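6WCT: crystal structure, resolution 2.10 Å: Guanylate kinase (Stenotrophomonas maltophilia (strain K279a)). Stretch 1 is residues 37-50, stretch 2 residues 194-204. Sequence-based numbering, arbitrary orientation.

Stretch 1 37-50: SIVNATLARDPQIA
Stretch 2 194-204: ELCAIFTASRL

Stretch 1 enters as a helix already under way and stays helical through Arg45; Asp46 is the first residue to leave helical phi/psi (-130/79), and a type I turn from Asp46 to Ile49 leads into extended backbone at Ala50. Stretch 2 also enters within a helix, with phi/psi near -64/-41 that relaxes to -74/-15 at Arg203, and has i to i+4 bonds such as Phe199 N to Leu195 O, 3.0 Å. The helix axes approach to 9.7 Å and cross at -52°, both running in the same general sense. Register is set by Thr42 and Cys196, whose CA atoms lie 6.0 Å apart. The contact buries 501 Å², summed over both sides.

Leu195 (chi1 t, chi2 p) points its CA-to-CB bond toward stretch 1. Leu195 CD2 lies 4.0 Å from Ile38 CG2, 4.1 Å from Val39 CG2 and 3.5 Å from Thr42 OG1, so this one methyl meets three residues of the facing helix. That hydroxyl can sit against a methyl because its hydrogen-bonding need is met within its own helix: Thr42 OG1 donates to Ile38 O at 2.6 Å, with chi1 m.

Cys196 (chi1 m) points sideways, yet its compact sulfur fits where the backbones are nearest. Cys196 SG is 3.6 Å from Thr42 CG2 and 3.8 Å from Arg45 CD, the latter belonging to an exposed side chain with chi1 to chi3 t, t, m. The carbonyl also takes part: water 1 donates to Cys196 O at 3.2 Å and to Asp46 OD2 at 2.5 Å, bridging the stretches.

Phe199 (chi1 m, chi2 -12°) points toward stretch 1 and supplies a broad, buried apolar surface. Phe199 CE2 is 3.7 Å from Thr42 CG2, and Phe199 CD2 is 3.4 Å from Ile49 CD1, a tight apolar contact made by the m, t rotamer of Ile49. Asp46 OD2 lies near the ring plane at its edge, 3.9 Å from Phe199 CB.

Arg203 (chi1 m, chi2 and chi3 t, chi4 99°) reaches toward the turn, where it forms the salt bridge with Asp46. Arg203 NH2 donates to Asp46 OD2 at 2.6 Å and 162°; Arg203 NH1 adds a weak bond to the same OD2 at 3.2 Å and 127°. Asp46, chi1 t, thus brings one oxygen to the guanidinium edge. Gln48 (chi1 p, chi2 t) places Gln48 OE1 over a guanidinium face, 2.8 Å from Arg203 NE, but the angle is too poor for a hydrogen bond. Ile49 CD1 packs 3.5 Å from Arg203 NH2, joining the charged and apolar parts of the contact.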

ATOM      1  N   SER A  37      15.103 -13.506   3.388  1.00 41.70           N
ATOM      2  CA  SER A  37      15.934 -12.497   4.043  1.00 34.84           C
ATOM      3  C   SER A  37      15.191 -11.171   4.139  1.00 39.76           C
ATOM      4  O   SER A  37      15.298 -10.458   5.148  1.00 38.60           O
ATOM      5  CB  SER A  37      17.246 -12.316   3.284  1.00 46.01           C
ATOM      6  OG  SER A  37      18.151 -13.350   3.603  1.00 59.98           O
ATOM      7  N   ILE A  38      14.408 -10.832   3.112  1.00 36.28           N
ATOM      8  CA  ILE A  38      13.640  -9.598   3.165  1.00 39.73           C
ATOM      9  C   ILE A  38      12.556  -9.689   4.240  1.00 36.10           C
ATOM     10  O   ILE A  38      12.352  -8.746   5.013  1.00 35.08           O
ATOM     11  CB  ILE A  38      13.065  -9.283   1.775  1.00 42.19           C
ATOM     12  CG1 ILE A  38      14.200  -9.039   0.789  1.00 39.23           C
ATOM     13  CG2 ILE A  38      12.191  -8.054   1.827  1.00 39.87           C
ATOM     14  CD1 ILE A  38      13.719  -8.980  -0.649  1.00 40.26           C
ATOM     15  N   VAL A  39      11.845 -10.821   4.302  1.00 36.87           N
ATOM     16  CA  VAL A  39      10.769 -10.995   5.286  1.00 38.06           C
ATOM     17  C   VAL A  39      11.319 -10.983   6.713  1.00 39.83           C
ATOM     18  O   VAL A  39      10.775 -10.313   7.605  1.00 41.90           O
ATOM     19  CB  VAL A  39       9.997 -12.298   4.996  1.00 43.00           C
ATOM     20  CG1 VAL A  39       9.235 -12.774   6.231  1.00 46.62           C
ATOM     21  CG2 VAL A  39       9.051 -12.106   3.836  1.00 34.23           C
ATOM     22  N   ASN A  40      12.403 -11.726   6.955  1.00 34.44           N
ATOM     23  CA  ASN A  40      12.976 -11.764   8.299  1.00 40.10           C
ATOM     24  C   ASN A  40      13.426 -10.382   8.752  1.00 40.90           C
ATOM     25  O   ASN A  40      13.223 -10.004   9.915  1.00 41.79           O
ATOM     26  CB  ASN A  40      14.160 -12.732   8.351  1.00 40.83           C
ATOM     27  CG  ASN A  40      13.747 -14.175   8.125  1.00 46.40           C
ATOM     28  OD1 ASN A  40      12.576 -14.534   8.278  1.00 49.40           O
ATOM     29  ND2 ASN A  40      14.716 -15.017   7.788  1.00 51.81           N
ATOM     30  N   ALA A  41      14.053  -9.608   7.858  1.00 43.96           N
ATOM     31  CA  ALA A  41      14.446  -8.253   8.244  1.00 44.51           C
ATOM     32  C   ALA A  41      13.232  -7.360   8.439  1.00 42.63           C
ATOM     33  O   ALA A  41      13.242  -6.470   9.295  1.00 46.49           O
ATOM     34  CB  ALA A  41      15.385  -7.638   7.205  1.00 40.81           C
ATOM     35  N   THR A  42      12.184  -7.579   7.655  1.00 43.09           N
ATOM     36  CA  THR A  42      10.973  -6.773   7.786  1.00 42.54           C
ATOM     37  C   THR A  42      10.246  -7.059   9.097  1.00 45.18           C
ATOM     38  O   THR A  42       9.798  -6.131   9.780  1.00 47.59           O
ATOM     39  CB  THR A  42      10.055  -7.059   6.603  1.00 38.69           C
ATOM     40  OG1 THR A  42      10.750  -6.729   5.395  1.00 40.51           O
ATOM     41  CG2 THR A  42       8.791  -6.218   6.700  1.00 40.58           C
ATOM     42  N   LEU A  43      10.122  -8.342   9.464  1.00 46.45           N
ATOM     43  CA  LEU A  43       9.438  -8.697  10.703  1.00 44.99           C
ATOM     44  C   LEU A  43      10.211  -8.253  11.934  1.00 43.80           C
ATOM     45  O   LEU A  43       9.596  -7.849  12.927  1.00 50.15           O
ATOM     46  CB  LEU A  43       9.171 -10.201  10.754  1.00 43.64           C
ATOM     47  CG  LEU A  43       8.282 -10.638   9.590  1.00 49.29           C
ATOM     48  CD1 LEU A  43       8.158 -12.154   9.496  1.00 56.12           C
ATOM     49  CD2 LEU A  43       6.935  -9.958   9.652  1.00 46.07           C
ATOM     50  N   ALA A  44      11.547  -8.283  11.883  1.00 45.33           N
ATOM     51  CA  ALA A  44      12.329  -7.765  13.000  1.00 47.78           C
ATOM     52  C   ALA A  44      12.023  -6.294  13.229  1.00 53.59           C
ATOM     53  O   ALA A  44      12.062  -5.810  14.369  1.00 61.62           O
ATOM     54  CB  ALA A  44      13.826  -7.977  12.761  1.00 57.05           C
ATOM     55  N   ARG A  45      11.788  -5.555  12.145  1.00 51.20           N
ATOM     56  CA  ARG A  45      11.417  -4.147  12.240  1.00 57.06           C
ATOM     57  C   ARG A  45       9.941  -3.965  12.588  1.00 54.60           C
ATOM     58  O   ARG A  45       9.559  -2.922  13.124  1.00 57.00           O
ATOM     59  CB  ARG A  45      11.752  -3.427  10.931  1.00 56.32           C
ATOM     60  CG  ARG A  45      11.810  -1.913  11.071  1.00 71.23           C
ATOM     61  CD  ARG A  45      12.093  -1.247   9.740  1.00 67.59           C
ATOM     62  NE  ARG A  45      13.405  -1.618   9.229  1.00 62.27           N
ATOM     63  CZ  ARG A  45      13.864  -1.250   8.040  1.00 61.18           C
ATOM     64  NH1 ARG A  45      13.116  -0.504   7.242  1.00 46.51           N
ATOM     65  NH2 ARG A  45      15.072  -1.637   7.653  1.00 71.58           N
ATOM     66  N   ASP A  46       9.088  -4.930  12.240  1.00 54.16           N
ATOM     67  CA  ASP A  46       7.640  -4.819  12.426  1.00 60.31           C
ATOM     68  C   ASP A  46       7.201  -6.098  13.127  1.00 62.72           C
ATOM     69  O   ASP A  46       6.675  -7.024  12.496  1.00 66.34           O
ATOM     70  CB  ASP A  46       6.910  -4.639  11.095  1.00 63.28           C
ATOM     71  CG  ASP A  46       5.485  -4.165  11.280  1.00 69.34           C
ATOM     72  OD1 ASP A  46       5.026  -4.080  12.454  1.00 69.35           O
ATOM     73  OD2 ASP A  46       4.825  -3.898  10.245  1.00 61.93           O
ATOM     74  N   PRO A  47       7.400  -6.181  14.445  1.00 55.13           N
ATOM     75  CA  PRO A  47       7.171  -7.446  15.158  1.00 54.11           C
ATOM     76  C   PRO A  47       5.711  -7.807  15.400  1.00 59.05           C
ATOM     77  O   PRO A  47       5.447  -8.904  15.914  1.00 60.47           O
ATOM     78  CB  PRO A  47       7.908  -7.226  16.483  1.00 54.39           C
ATOM     79  CG  PRO A  47       7.767  -5.729  16.722  1.00 61.89           C
ATOM     80  CD  PRO A  47       7.812  -5.091  15.338  1.00 49.81           C
ATOM     81  N   GLN A  48       4.751  -6.936  15.080  1.00 51.01           N
ATOM     82  CA  GLN A  48       3.372  -7.357  15.283  1.00 51.21           C
ATOM     83  C   GLN A  48       2.890  -8.365  14.234  1.00 47.10           C
ATOM     84  O   GLN A  48       1.714  -8.744  14.261  1.00 59.74           O
ATOM     85  CB  GLN A  48       2.449  -6.145  15.328  1.00 54.48           C
ATOM     86  CG  GLN A  48       2.014  -5.654  13.996  1.00 55.21           C
ATOM     87  CD  GLN A  48       1.164  -4.414  14.123  1.00 66.90           C
ATOM     88  OE1 GLN A  48       1.571  -3.340  13.694  1.00 68.03           O
ATOM     89  NE2 GLN A  48      -0.018  -4.550  14.731  1.00 62.76           N
ATOM     90  N   ILE A  49       3.748  -8.805  13.321  1.00 42.65           N
ATOM     91  CA  ILE A  49       3.386  -9.781  12.301  1.00 40.09           C
ATOM     92  C   ILE A  49       4.175 -11.040  12.597  1.00 40.14           C
ATOM     93  O   ILE A  49       5.406 -10.997  12.689  1.00 42.12           O
ATOM     94  CB  ILE A  49       3.686  -9.284  10.882  1.00 45.34           C
ATOM     95  CG1 ILE A  49       2.992  -7.958  10.611  1.00 45.84           C
ATOM     96  CG2 ILE A  49       3.298 -10.343   9.849  1.00 43.35           C
ATOM     97  CD1 ILE A  49       3.390  -7.370   9.267  1.00 46.38           C
ATOM     98  N   ALA A  50       3.478 -12.156  12.731  1.00 46.37           N
ATOM     99  CA  ALA A  50       4.100 -13.439  13.011  1.00 48.31           C
ATOM    100  C   ALA A  50       4.328 -14.204  11.717  1.00 45.18           C
ATOM    101  O   ALA A  50       3.582 -14.066  10.746  1.00 45.22           O
ATOM    102  CB  ALA A  50       3.258 -14.269  13.981  1.00 44.19           C
ATOM    103  N   GLU A 194      10.574  -1.173   1.368  1.00 41.28           N
ATOM    104  CA  GLU A 194       9.363  -1.229   0.554  1.00 34.50           C
ATOM    105  C   GLU A 194       8.357  -2.221   1.123  1.00 39.34           C
ATOM    106  O   GLU A 194       7.154  -1.951   1.149  1.00 33.79           O
ATOM    107  CB  GLU A 194       9.740  -1.570  -0.893  1.00 33.83           C
ATOM    108  CG  GLU A 194      10.600  -0.455  -1.551  1.00 33.31           C
ATOM    109  CD  GLU A 194      10.891  -0.676  -3.037  1.00 37.96           C
ATOM    110  OE1 GLU A 194      10.842  -1.832  -3.508  1.00 35.72           O
ATOM    111  OE2 GLU A 194      11.168   0.325  -3.738  1.00 39.35           O
ATOM    112  N   LEU A 195       8.821  -3.381   1.575  1.00 39.24           N
ATOM    113  CA  LEU A 195       7.889  -4.310   2.198  1.00 38.48           C
ATOM    114  C   LEU A 195       7.348  -3.718   3.497  1.00 39.13           C
ATOM    115  O   LEU A 195       6.174  -3.911   3.832  1.00 35.00           O
ATOM    116  CB  LEU A 195       8.559  -5.667   2.422  1.00 27.18           C
ATOM    117  CG  LEU A 195       7.640  -6.808   2.868  1.00 32.19           C
ATOM    118  CD1 LEU A 195       6.556  -7.055   1.854  1.00 27.82           C
ATOM    119  CD2 LEU A 195       8.390  -8.081   3.216  1.00 27.40           C
ATOM    120  N   CYS A 196       8.184  -2.996   4.249  1.00 34.80           N
ATOM    121  CA  CYS A 196       7.671  -2.330   5.445  1.00 42.46           C
ATOM    122  C   CYS A 196       6.611  -1.285   5.093  1.00 43.35           C
ATOM    123  O   CYS A 196       5.599  -1.169   5.789  1.00 35.02           O
ATOM    124  CB  CYS A 196       8.810  -1.692   6.244  1.00 42.97           C
ATOM    125  SG  CYS A 196       9.928  -2.870   7.051  1.00 50.19           S
ATOM    126  N   ALA A 197       6.826  -0.504   4.028  1.00 34.71           N
ATOM    127  CA  ALA A 197       5.814   0.477   3.635  1.00 38.77           C
ATOM    128  C   ALA A 197       4.492  -0.198   3.288  1.00 36.64           C
ATOM    129  O   ALA A 197       3.423   0.307   3.641  1.00 38.03           O
ATOM    130  CB  ALA A 197       6.302   1.322   2.464  1.00 34.84           C
ATOM    131  N   ILE A 198       4.546  -1.344   2.604  1.00 40.84           N
ATOM    132  CA  ILE A 198       3.326  -2.073   2.252  1.00 35.15           C
ATOM    133  C   ILE A 198       2.595  -2.530   3.510  1.00 36.63           C
ATOM    134  O   ILE A 198       1.374  -2.390   3.620  1.00 34.96           O
ATOM    135  CB  ILE A 198       3.655  -3.266   1.339  1.00 33.55           C
ATOM    136  CG1 ILE A 198       4.149  -2.785  -0.033  1.00 37.54           C
ATOM    137  CG2 ILE A 198       2.438  -4.235   1.230  1.00 31.32           C
ATOM    138  CD1 ILE A 198       4.640  -3.946  -0.952  1.00 29.00           C
ATOM    139  N   PHE A 199       3.332  -3.080   4.489  1.00 40.73           N
ATOM    140  CA  PHE A 199       2.677  -3.520   5.724  1.00 37.71           C
ATOM    141  C   PHE A 199       2.096  -2.340   6.497  1.00 48.32           C
ATOM    142  O   PHE A 199       0.958  -2.408   6.987  1.00 46.70           O
ATOM    143  CB  PHE A 199       3.643  -4.321   6.586  1.00 37.80           C
ATOM    144  CG  PHE A 199       4.024  -5.649   5.989  1.00 35.90           C
ATOM    145  CD1 PHE A 199       3.334  -6.161   4.897  1.00 39.90           C
ATOM    146  CD2 PHE A 199       5.060  -6.381   6.516  1.00 28.44           C
ATOM    147  CE1 PHE A 199       3.686  -7.393   4.344  1.00 40.28           C
ATOM    148  CE2 PHE A 199       5.410  -7.615   5.977  1.00 33.52           C
ATOM    149  CZ  PHE A 199       4.733  -8.117   4.892  1.00 29.80           C
ATOM    150  N   THR A 200       2.850  -1.248   6.601  1.00 36.48           N
ATOM    151  CA  THR A 200       2.347  -0.057   7.271  1.00 39.95           C
ATOM    152  C   THR A 200       1.087   0.466   6.588  1.00 43.95           C
ATOM    153  O   THR A 200       0.085   0.765   7.251  1.00 47.03           O
ATOM    154  CB  THR A 200       3.432   1.017   7.293  1.00 46.84           C
ATOM    155  OG1 THR A 200       4.549   0.562   8.080  1.00 48.87           O
ATOM    156  CG2 THR A 200       2.881   2.349   7.827  1.00 40.46           C
ATOM    157  N   ALA A 201       1.117   0.586   5.258  1.00 38.87           N
ATOM    158  CA  ALA A 201      -0.033   1.132   4.548  1.00 35.25           C
ATOM    159  C   ALA A 201      -1.273   0.279   4.749  1.00 36.87           C
ATOM    160  O   ALA A 201      -2.389   0.810   4.812  1.00 42.40           O
ATOM    161  CB  ALA A 201       0.268   1.249   3.057  1.00 27.96           C
ATOM    162  N   SER A 202      -1.110  -1.036   4.840  1.00 34.17           N
ATOM    163  CA  SER A 202      -2.284  -1.883   4.970  1.00 43.71           C
ATOM    164  C   SER A 202      -3.029  -1.604   6.275  1.00 48.44           C
ATOM    165  O   SER A 202      -4.255  -1.699   6.308  1.00 43.13           O
ATOM    166  CB  SER A 202      -1.889  -3.356   4.858  1.00 38.62           C
ATOM    167  OG  SER A 202      -1.358  -3.838   6.081  1.00 43.53           O
ATOM    168  N   ARG A 203      -2.319  -1.224   7.348  1.00 45.24           N
ATOM    169  CA  ARG A 203      -3.006  -0.892   8.595  1.00 45.99           C
ATOM    170  C   ARG A 203      -3.720   0.451   8.544  1.00 48.45           C
ATOM    171  O   ARG A 203      -4.514   0.744   9.446  1.00 48.77           O
ATOM    172  CB  ARG A 203      -2.031  -0.860   9.764  1.00 45.93           C
ATOM    173  CG  ARG A 203      -1.260  -2.120   9.910  1.00 45.86           C
ATOM    174  CD  ARG A 203      -0.469  -2.149  11.176  1.00 42.30           C
ATOM    175  NE  ARG A 203       0.385  -3.311  11.109  1.00 61.80           N
ATOM    176  CZ  ARG A 203       1.661  -3.260  10.754  1.00 58.95           C
ATOM    177  NH1 ARG A 203       2.228  -2.090  10.469  1.00 50.90           N
ATOM    178  NH2 ARG A 203       2.359  -4.382  10.705  1.00 56.69           N
ATOM    179  N   LEU A 204      -3.410   1.292   7.559  1.00 44.44           N
ATOM    180  CA  LEU A 204      -4.045   2.593   7.414  1.00 44.09           C
ATOM    181  C   LEU A 204      -5.267   2.562   6.503  1.00 45.15           C
ATOM    182  O   LEU A 204      -5.929   3.593   6.349  1.00 46.13           O
ATOM    183  CB  LEU A 204      -3.028   3.602   6.867  1.00 42.61           C
ATOM    184  CG  LEU A 204      -1.734   3.731   7.678  1.00 47.02           C
ATOM    185  CD1 LEU A 204      -0.712   4.575   6.921  1.00 40.68           C
ATOM    186  CD2 LEU A 204      -2.014   4.326   9.040  1.00 44.88           C
TER
HETATM  187  O   HOH W   1       6.067  -2.385   8.729  1.00 48.27           O